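PDB 5BVR: alpha-actinin-like protein 1 from Schizosaccharomyces pombe, which binds actin filaments and helps form and organise the actin ring in cytokinesis, here represented by its N-terminal actin-binding domain of two calponin-homology modules. Local coordinates for residues A[24-29]-A[49-54]; A[86-91]-A[105-110]; A[117-122]-A[227-232]. All coordinates share one frame; numbering follows the deposited sequence.

Interaction 1. Residues A[24-29]-A[49-54]; sequences LSSRDL and LEIIGD
I51 is the hub of this contact: its CG1 branch lies against one face of the R27 guanidinium, offset toward the rim, with R27 NE 3.3 Å from I51 CG1. The R27 chain is extended from CG to NE and meets the isoleucine tip to tip, so that CD and the flat head both rest on the CG1–CD1 arm. That arm reaches on into the other segment, where I51 CD1 lies 4.0 Å from L24 CA and 4.1 Å from L29 CD1. The second branch, CG2, faces S26 OG, whose own hydrogen bond goes to the carbonyl of K23.

In the first calponin-homology (CH) module, the contact joins the end of helix 11-25 to the last turn of helix 43-53. The first of these helices closes in a Schellman motif, with D28 at positive phi as the C-prime residue. L29 N bonds to L24 O at 3.1 Å and D28 N to S25 O, while R27 N shares the L24 carbonyl. This reversal presents R27 and L29 to I51.

The polar groups of R27 and E50 are joined by water rather than directly. The carboxylate of E50 stops 4.4 Å short, measured from OE1 to R27 NH1, and its plane is turned 51° from the guanidinium. Water 1 spans the interval, donating to E50 OE1 and receiving a weak bond from R27 NH1; water 2, at the guanidinium edge and in its plane, accepts from R27 NH2 at 3.0 Å and donates to the E50 carbonyl. E50 OE2 is hydrogen-bonded to L57 N, which probably helps hold the carboxylate.

Interaction 2. Residues A[86-91]-A[105-110]; sequences MPLTNI and LGLIWT
With chi1 at -177°, L107 sets CG anti to its backbone N and carries its two methyls away from helix 101-117 toward the loop, while L88 turns CG beside its own backbone N and extends through chi2. The two leucines cross obliquely and meet methyl to methyl: L88 CD2 stands 3.2 Å from L107 CD1, tighter than ordinary carbon contact. I91 has CG1 anti to its backbone N (chi1 -165°) and comes to the same leucine at about a right angle, its CD1 4.2 Å from both L107 CB and L107 CD2. L107 is thus touched by both ends of the type II turn running from L88 to I91.

The pairing lays the irregular connection between helices 67-83 and 93-97 against helix 101-117 of the first CH module, and L88, I91 and the helical segment 105-110 fall within the actin-binding region. L88 and L107 also both touch I81 of helix 67-83, which makes the leucine pair part of a three-way junction.

One turn further along helix 101-117, T110 divides its branches by chemistry. Its methyl CG2, anti to the backbone N, packs alongside M86, 3.8 Å from M86 CG, with the two side chains running past each other in opposite directions and the M86 sulphur close by. The hydroxyl, beside the backbone N, turns to water 3 at 2.6 Å from T110 OG1. That water donates to the carbonyl of P87, 2.7 Å from P87 O, so the polar link between loop and helix is made through solvent.

Interaction 3. Residues A[117-122]-A[227-232]; sequences IADINE and YFHAFS
I120 sets its CG2 methyl squarely over the phenyl ring of F228, 3.6 Å from the ring centroid and only 5° off the ring normal, a CH-pi contact of nearly ideal centring. CG2 is anti to the backbone N of I120, and the F228 ring is swung out toward it by a chi1 of 175°, its CG anti to the backbone N. The other branch of the isoleucine runs along the ring margin: I120 CG1 lies 3.7 Å from F228 CD2 and equally far from H229 NE2, so one side chain spans two neighbouring rings of the helix.

The opposite face of the F228 ring is covered by S232 OG, over its centre. That hydroxyl is itself fixed, donating to the F228 carbonyl at 2.7 Å between S232 OG and F228 O, from above the carbonyl plane; the same oxygen receives the S232 backbone N-H of the helix. The ring is therefore sandwiched between a methyl of the incoming segment and a hydroxyl one turn along its own helix.

Helix 217-234 belongs to the second CH module, whereas segment 117-122 carries the chain out of helix 101-117, the last of the first. A type I turn from I117 to I120 makes the change of direction, and N121 and E122 then pair as a short antiparallel strand with 125-126. F228 also takes W134 of helix 127-138 edge to face.

At the solvent side, D119 and H229 reach toward each other tip to tip, with D119 OD1 3.5 Å from H229 CE1 at the imidazole edge. The carboxylate and ring planes are 24° apart. A negative charge this near would probably favour the protonated imidazole. H229 NE2 is hydrogen-bonded to the carbonyl of T116, near the end of helix 101-117.

Interactions 1 and 2 both lie inside the first CH module, their centres about 19 Å apart, whereas interaction 3 joins the end of that module to the second. Interaction 2 is partly buried; the other two lie at the surface. Helix 101-117 relates the three: it supplies segment 105-110, it is touched by L49 and I52 of segment 49-54, and it runs out into segment 117-122, where W109 CH2 packs 3.9 Å from I117 CD1. Waters carry the polar links in interactions 1 and 2. The main side-chain packing differs each time: a guanidinium laid on isoleucine, aliphatic methyls pressed together, and a methyl centred on an aromatic face.

Interaction 1. Residues A[24-29]-A[49-54]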
loop_
_atom_site.group_PDB
_atom_site.type_symbol
_atom_site.label_atom_id
_atom_site.label_comp_id
_atom_site.label_asym_id
_atom_site.label_seq_id
_atom_site.Cartn_x
_atom_site.Cartn_y
_atom_site.Cartn_z
ATOM N N LEU A 24 -4.761 -4.501 10.035
ATOM C CA LEU A 24 -4.886 -4.931 11.424
ATOM C C LEU A 24 -5.959 -4.144 12.178
ATOM O O LEU A 24 -6.715 -4.725 12.960
ATOM C CB LEU A 24 -3.555 -4.782 12.150
ATOM C CG LEU A 24 -2.419 -5.707 11.722
ATOM C CD1 LEU A 24 -1.164 -5.327 12.474
ATOM C CD2 LEU A 24 -2.778 -7.158 11.986
ATOM N N SER A 25 -6.018 -2.832 11.962
ATOM C CA SER A 25 -6.984 -1.991 12.670
ATOM C C SER A 25 -8.416 -2.317 12.280
ATOM O O SER A 25 -9.348 -2.026 13.032
ATOM C CB SER A 25 -6.699 -0.515 12.418
ATOM O OG SER A 25 -5.445 -0.163 12.979
ATOM N N SER A 26 -8.600 -2.937 11.122
ATOM C CA SER A 26 -9.940 -3.334 10.705
ATOM C C SER A 26 -10.535 -4.402 11.640
ATOM O O SER A 26 -11.728 -4.704 11.567
ATOM C CB SER A 26 -9.942 -3.811 9.247
ATOM O OG SER A 26 -9.424 -5.118 9.125
ATOM N N ARG A 27 -9.707 -4.953 12.527
ATOM C CA ARG A 27 -10.156 -5.919 13.532
ATOM C C ARG A 27 -9.637 -5.559 14.926
ATOM O O ARG A 27 -9.516 -6.423 15.798
ATOM C CB ARG A 27 -9.700 -7.321 13.148
ATOM C CG ARG A 27 -10.209 -7.759 11.791
ATOM C CD ARG A 27 -9.845 -9.204 11.497
ATOM N NE ARG A 27 -10.441 -9.661 10.242
ATOM C CZ ARG A 27 -10.303 -10.886 9.739
ATOM N NH1 ARG A 27 -9.578 -11.801 10.374
ATOM N NH2 ARG A 27 -10.896 -11.198 8.592
ATOM N N ASP A 28 -9.343 -4.275 15.124
ATOM C CA ASP A 28 -8.904 -3.764 16.422
ATOM C C ASP A 28 -7.717 -4.535 16.973
ATOM O O ASP A 28 -7.606 -4.738 18.187
ATOM C CB ASP A 28 -10.049 -3.824 17.446
ATOM C CG ASP A 28 -11.208 -2.915 17.090
ATOM O OD1 ASP A 28 -11.043 -2.026 16.228
ATOM O OD2 ASP A 28 -12.288 -3.081 17.694
ATOM N N LEU A 29 -6.836 -4.981 16.083
ATOM C CA LEU A 29 -5.650 -5.723 16.496
ATOM C C LEU A 29 -4.524 -4.746 16.823
ATOM O O LEU A 29 -4.552 -3.608 16.358
ATOM C CB LEU A 29 -5.224 -6.708 15.400
ATOM C CG LEU A 29 -6.177 -7.892 15.197
ATOM C CD1 LEU A 29 -5.829 -8.700 13.960
ATOM C CD2 LEU A 29 -6.126 -8.803 16.422
ATOM N N LEU A 49 -2.762 -12.140 7.144
ATOM C CA LEU A 49 -3.129 -13.049 6.069
ATOM C C LEU A 49 -4.606 -13.437 6.137
ATOM O O LEU A 49 -5.275 -13.521 5.111
ATOM C CB LEU A 49 -2.236 -14.286 6.082
ATOM C CG LEU A 49 -0.787 -14.006 5.698
ATOM C CD1 LEU A 49 0.106 -15.201 6.065
ATOM C CD2 LEU A 49 -0.641 -13.678 4.206
ATOM N N GLU A 50 -5.122 -13.639 7.341
ATOM C CA GLU A 50 -6.540 -13.953 7.497
ATOM C C GLU A 50 -7.389 -12.803 6.962
ATOM O O GLU A 50 -8.402 -13.025 6.296
ATOM C CB GLU A 50 -6.869 -14.228 8.962
ATOM C CG GLU A 50 -6.336 -15.573 9.443
ATOM C CD GLU A 50 -6.729 -15.912 10.866
ATOM O OE1 GLU A 50 -6.840 -14.982 11.701
ATOM O OE2 GLU A 50 -6.916 -17.121 11.148
ATOM N N ILE A 51 -6.946 -11.581 7.232
ATOM C CA ILE A 51 -7.669 -10.377 6.846
ATOM C C ILE A 51 -7.647 -10.149 5.339
ATOM O O ILE A 51 -8.701 -9.992 4.699
ATOM C CB ILE A 51 -7.109 -9.138 7.585
ATOM C CG1 ILE A 51 -7.323 -9.286 9.102
ATOM C CG2 ILE A 51 -7.775 -7.835 7.079
ATOM C CD1 ILE A 51 -6.564 -8.294 9.941
ATOM N N ILE A 52 -6.457 -10.102 4.755
ATOM C CA ILE A 52 -6.355 -9.789 3.333
ATOM C C ILE A 52 -6.722 -10.982 2.452
ATOM O O ILE A 52 -7.130 -10.799 1.298
ATOM C CB ILE A 52 -4.973 -9.213 2.963
ATOM C CG1 ILE A 52 -3.853 -10.258 3.145
ATOM C CG2 ILE A 52 -4.686 -7.968 3.796
ATOM C CD1 ILE A 52 -2.439 -9.757 2.859
ATOM N N GLY A 53 -6.572 -12.184 2.991
ATOM C CA GLY A 53 -6.896 -13.411 2.285
ATOM C C GLY A 53 -8.327 -13.901 2.499
ATOM O O GLY A 53 -8.748 -14.828 1.821
ATOM N N ASP A 54 -9.051 -13.296 3.442
ATOM C CA ASP A 54 -10.440 -13.687 3.742
ATOM C C ASP A 54 -10.514 -15.175 4.050
ATOM O O ASP A 54 -11.359 -15.910 3.533
ATOM C CB ASP A 54 -11.366 -13.310 2.584
ATOM C CG ASP A 54 -12.827 -13.572 2.892
ATOM O OD1 ASP A 54 -13.210 -13.516 4.079
ATOM O OD2 ASP A 54 -13.584 -13.844 1.934
HETATM O O HOH W 1 -6.894 -12.117 11.969
HETATM O O HOH W 2 -10.717 -14.132 8.143
#

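Interaction 2. Residues A[86-91]-A[105-110]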
loop_
_atom_site.group_PDB
_atom_site.type_symbol
_atom_site.label_atom_id
_atom_site.label_comp_id
_atom_site.label_asym_id
_atom_site.label_seq_id
_atom_site.Cartn_x
_atom_site.Cartn_y
_atom_site.Cartn_z
ATOM N N MET A 86 2.180 -17.603 -4.391
ATOM C CA MET A 86 3.082 -16.468 -4.305
ATOM C C MET A 86 4.485 -16.942 -4.086
ATOM O O MET A 86 4.708 -17.863 -3.289
ATOM C CB MET A 86 2.708 -15.549 -3.147
ATOM C CG MET A 86 1.634 -14.554 -3.480
ATOM S SD MET A 86 0.898 -13.817 -2.038
ATOM C CE MET A 86 -0.098 -15.148 -1.383
ATOM N N PRO A 87 5.451 -16.270 -4.733
ATOM C CA PRO A 87 6.868 -16.613 -4.580
ATOM C C PRO A 87 7.375 -16.287 -3.186
ATOM O O PRO A 87 7.126 -15.181 -2.700
ATOM C CB PRO A 87 7.552 -15.688 -5.584
ATOM C CG PRO A 87 6.657 -14.494 -5.651
ATOM C CD PRO A 87 5.271 -15.031 -5.520
ATOM N N LEU A 88 8.048 -17.236 -2.549
ATOM C CA LEU A 88 8.830 -16.938 -1.356
ATOM C C LEU A 88 10.285 -17.202 -1.674
ATOM O O LEU A 88 10.949 -18.034 -1.052
ATOM C CB LEU A 88 8.349 -17.751 -0.161
ATOM C CG LEU A 88 6.938 -17.336 0.274
ATOM C CD1 LEU A 88 6.521 -18.090 1.509
ATOM C CD2 LEU A 88 6.828 -15.829 0.518
ATOM N N THR A 89 10.751 -16.469 -2.678
ATOM C CA THR A 89 12.121 -16.538 -3.137
ATOM C C THR A 89 13.077 -16.127 -2.028
ATOM O O THR A 89 13.091 -14.976 -1.594
ATOM C CB THR A 89 12.340 -15.638 -4.384
ATOM O OG1 THR A 89 13.739 -15.555 -4.680
ATOM C CG2 THR A 89 11.787 -14.221 -4.170
ATOM N N ASN A 90 13.858 -17.092 -1.558
ATOM C CA ASN A 90 14.944 -16.812 -0.633
ATOM C C ASN A 90 14.476 -16.234 0.710
ATOM O O ASN A 90 15.154 -15.398 1.294
ATOM C CB ASN A 90 15.975 -15.869 -1.284
ATOM C CG ASN A 90 16.837 -16.566 -2.326
ATOM O OD1 ASN A 90 16.479 -17.623 -2.852
ATOM N ND2 ASN A 90 17.990 -15.973 -2.625
ATOM N N ILE A 91 13.321 -16.680 1.200
ATOM C CA ILE A 91 12.916 -16.347 2.563
ATOM C C ILE A 91 12.487 -17.602 3.317
ATOM O O ILE A 91 11.775 -18.449 2.785
ATOM C CB ILE A 91 11.801 -15.270 2.609
ATOM C CG1 ILE A 91 11.672 -14.705 4.026
ATOM C CG2 ILE A 91 10.486 -15.816 2.078
ATOM C CD1 ILE A 91 10.873 -13.422 4.110
ATOM N N LEU A 105 10.453 -6.653 4.102
ATOM C CA LEU A 105 9.827 -5.679 3.201
ATOM C C LEU A 105 9.489 -6.332 1.886
ATOM O O LEU A 105 8.439 -6.015 1.303
ATOM C CB LEU A 105 10.711 -4.460 2.984
ATOM C CG LEU A 105 10.897 -3.596 4.234
ATOM C CD1 LEU A 105 11.818 -2.436 3.912
ATOM C CD2 LEU A 105 9.570 -3.096 4.829
ATOM N N GLY A 106 10.364 -7.210 1.393
ATOM C CA GLY A 106 10.097 -7.993 0.192
ATOM C C GLY A 106 8.830 -8.825 0.291
ATOM O O GLY A 106 8.029 -8.893 -0.637
ATOM N N LEU A 107 8.664 -9.473 1.431
ATOM C CA LEU A 107 7.504 -10.291 1.648
ATOM C C LEU A 107 6.235 -9.446 1.692
ATOM O O LEU A 107 5.236 -9.804 1.079
ATOM C CB LEU A 107 7.652 -11.078 2.939
ATOM C CG LEU A 107 6.520 -12.058 3.255
ATOM C CD1 LEU A 107 6.373 -13.097 2.168
ATOM C CD2 LEU A 107 6.777 -12.708 4.596
ATOM N N ILE A 108 6.279 -8.328 2.408
ATOM C CA ILE A 108 5.115 -7.470 2.496
ATOM C C ILE A 108 4.744 -6.957 1.100
ATOM O O ILE A 108 3.566 -6.914 0.753
ATOM C CB ILE A 108 5.319 -6.329 3.494
ATOM C CG1 ILE A 108 5.491 -6.927 4.892
ATOM C CG2 ILE A 108 4.135 -5.363 3.448
ATOM C CD1 ILE A 108 5.935 -5.955 5.898
ATOM N N TRP A 109 5.727 -6.600 0.283
ATOM C CA TRP A 109 5.404 -6.184 -1.080
ATOM C C TRP A 109 4.684 -7.303 -1.845
ATOM O O TRP A 109 3.698 -7.062 -2.528
ATOM C CB TRP A 109 6.641 -5.731 -1.853
ATOM C CG TRP A 109 6.317 -5.445 -3.292
ATOM C CD1 TRP A 109 6.792 -6.115 -4.383
ATOM C CD2 TRP A 109 5.390 -4.467 -3.791
ATOM N NE1 TRP A 109 6.242 -5.599 -5.531
ATOM C CE2 TRP A 109 5.380 -4.585 -5.195
ATOM C CE3 TRP A 109 4.584 -3.497 -3.184
ATOM C CZ2 TRP A 109 4.588 -3.775 -6.006
ATOM C CZ3 TRP A 109 3.804 -2.687 -3.985
ATOM C CH2 TRP A 109 3.812 -2.830 -5.385
ATOM N N THR A 110 5.135 -8.540 -1.679
ATOM C CA THR A 110 4.490 -9.658 -2.335
ATOM C C THR A 110 3.000 -9.720 -1.955
ATOM O O THR A 110 2.147 -9.972 -2.810
ATOM C CB THR A 110 5.224 -10.965 -1.972
ATOM O OG1 THR A 110 6.521 -10.929 -2.579
ATOM C CG2 THR A 110 4.496 -12.181 -2.521
HETATM O O HOH W 3 8.078 -12.857 -1.733
#

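Interaction 3. Residues A[117-122]-A[227-232]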
loop_
_atom_site.group_PDB
_atom_site.type_symbol
_atom_site.label_atom_id
_atom_site.label_comp_id
_atom_site.label_asym_id
_atom_site.label_seq_id
_atom_site.Cartn_x
_atom_site.Cartn_y
_atom_site.Cartn_z
ATOM N N ILE A 117 -3.200 -5.222 -5.422
ATOM C CA ILE A 117 -3.008 -4.777 -6.786
ATOM C C ILE A 117 -3.434 -5.785 -7.840
ATOM O O ILE A 117 -3.951 -5.404 -8.856
ATOM C CB ILE A 117 -1.566 -4.317 -6.970
ATOM C CG1 ILE A 117 -1.395 -3.016 -6.161
ATOM C CG2 ILE A 117 -1.219 -4.084 -8.442
ATOM C CD1 ILE A 117 -0.030 -2.503 -6.102
ATOM N N ALA A 118 -3.250 -7.076 -7.580
ATOM C CA ALA A 118 -3.487 -8.065 -8.630
ATOM C C ALA A 118 -4.904 -8.022 -9.221
ATOM O O ALA A 118 -5.067 -8.243 -10.416
ATOM C CB ALA A 118 -3.187 -9.457 -8.109
ATOM N N ASP A 119 -5.909 -7.741 -8.393
ATOM C CA ASP A 119 -7.305 -7.775 -8.851
ATOM C C ASP A 119 -7.745 -6.472 -9.522
ATOM O O ASP A 119 -8.857 -6.383 -10.054
ATOM C CB ASP A 119 -8.252 -8.073 -7.687
ATOM C CG ASP A 119 -8.557 -6.844 -6.870
ATOM O OD1 ASP A 119 -7.724 -6.486 -6.012
ATOM O OD2 ASP A 119 -9.621 -6.224 -7.094
ATOM N N ILE A 120 -6.895 -5.451 -9.483
ATOM C CA ILE A 120 -7.200 -4.197 -10.181
ATOM C C ILE A 120 -7.325 -4.500 -11.665
ATOM O O ILE A 120 -6.505 -5.195 -12.229
ATOM C CB ILE A 120 -6.125 -3.134 -9.892
ATOM C CG1 ILE A 120 -6.121 -2.787 -8.405
ATOM C CG2 ILE A 120 -6.336 -1.890 -10.755
ATOM C CD1 ILE A 120 -5.087 -1.809 -7.967
ATOM N N ASN A 121 -8.380 -3.988 -12.300
ATOM C CA ASN A 121 -8.650 -4.260 -13.712
ATOM C C ASN A 121 -9.123 -2.976 -14.389
ATOM O O ASN A 121 -9.984 -2.276 -13.853
ATOM C CB ASN A 121 -9.717 -5.360 -13.845
ATOM C CG ASN A 121 -9.840 -5.910 -15.264
ATOM O OD1 ASN A 121 -9.990 -5.159 -16.228
ATOM N ND2 ASN A 121 -9.780 -7.235 -15.392
ATOM N N GLU A 122 -8.544 -2.661 -15.543
ATOM C CA GLU A 122 -9.018 -1.557 -16.378
ATOM C C GLU A 122 -8.827 -1.975 -17.825
ATOM O O GLU A 122 -7.730 -2.322 -18.229
ATOM C CB GLU A 122 -8.220 -0.265 -16.074
ATOM C CG GLU A 122 -8.446 0.892 -17.048
ATOM C CD GLU A 122 -9.779 1.582 -16.876
ATOM O OE1 GLU A 122 -10.464 1.347 -15.860
ATOM O OE2 GLU A 122 -10.158 2.365 -17.785
ATOM N N TYR A 227 -6.737 4.725 -4.042
ATOM C CA TYR A 227 -7.613 5.544 -4.863
ATOM C C TYR A 227 -8.461 4.682 -5.792
ATOM O O TYR A 227 -9.673 4.860 -5.892
ATOM C CB TYR A 227 -6.823 6.556 -5.700
ATOM C CG TYR A 227 -6.267 7.731 -4.914
ATOM C CD1 TYR A 227 -5.313 7.543 -3.927
ATOM C CD2 TYR A 227 -6.660 9.025 -5.191
ATOM C CE1 TYR A 227 -4.810 8.623 -3.210
ATOM C CE2 TYR A 227 -6.170 10.093 -4.486
ATOM C CZ TYR A 227 -5.234 9.893 -3.510
ATOM O OH TYR A 227 -4.768 10.987 -2.831
ATOM N N PHE A 228 -7.844 3.753 -6.491
ATOM C CA PHE A 228 -8.581 2.863 -7.372
ATOM C C PHE A 228 -9.702 2.147 -6.619
ATOM O O PHE A 228 -10.866 2.110 -7.063
ATOM C CB PHE A 228 -7.670 1.802 -7.983
ATOM C CG PHE A 228 -8.421 0.800 -8.805
ATOM C CD1 PHE A 228 -8.727 1.076 -10.134
ATOM C CD2 PHE A 228 -8.916 -0.373 -8.239
ATOM C CE1 PHE A 228 -9.468 0.178 -10.895
ATOM C CE2 PHE A 228 -9.648 -1.272 -9.005
ATOM C CZ PHE A 228 -9.922 -0.982 -10.340
ATOM N N HIS A 229 -9.373 1.535 -5.490
ATOM C CA HIS A 229 -10.392 0.744 -4.797
ATOM C C HIS A 229 -11.473 1.637 -4.194
ATOM O O HIS A 229 -12.683 1.324 -4.288
ATOM C CB HIS A 229 -9.787 -0.145 -3.720
ATOM C CG HIS A 229 -8.975 -1.280 -4.260
ATOM N ND1 HIS A 229 -9.537 -2.336 -4.951
ATOM C CD2 HIS A 229 -7.639 -1.498 -4.258
ATOM C CE1 HIS A 229 -8.581 -3.176 -5.313
ATOM N NE2 HIS A 229 -7.423 -2.690 -4.903
ATOM N N ALA A 230 -11.090 2.757 -3.595
ATOM C CA ALA A 230 -12.096 3.618 -2.983
ATOM C C ALA A 230 -12.991 4.250 -4.033
ATOM O O ALA A 230 -14.218 4.236 -3.895
ATOM C CB ALA A 230 -11.437 4.690 -2.117
ATOM N N PHE A 231 -12.383 4.812 -5.079
ATOM C CA PHE A 231 -13.171 5.479 -6.104
ATOM C C PHE A 231 -14.123 4.470 -6.744
ATOM O O PHE A 231 -15.302 4.764 -6.964
ATOM C CB PHE A 231 -12.288 6.100 -7.196
ATOM C CG PHE A 231 -11.533 7.330 -6.780
ATOM C CD1 PHE A 231 -11.530 7.810 -5.487
ATOM C CD2 PHE A 231 -10.846 8.034 -7.751
ATOM C CE1 PHE A 231 -10.824 8.970 -5.162
ATOM C CE2 PHE A 231 -10.151 9.195 -7.433
ATOM C CZ PHE A 231 -10.146 9.654 -6.133
ATOM N N SER A 232 -13.589 3.302 -7.092
ATOM C CA SER A 232 -14.398 2.294 -7.772
ATOM C C SER A 232 -15.587 1.863 -6.911
ATOM O O SER A 232 -16.702 1.703 -7.394
ATOM C CB SER A 232 -13.564 1.087 -8.164
ATOM O OG SER A 232 -12.537 1.439 -9.092
#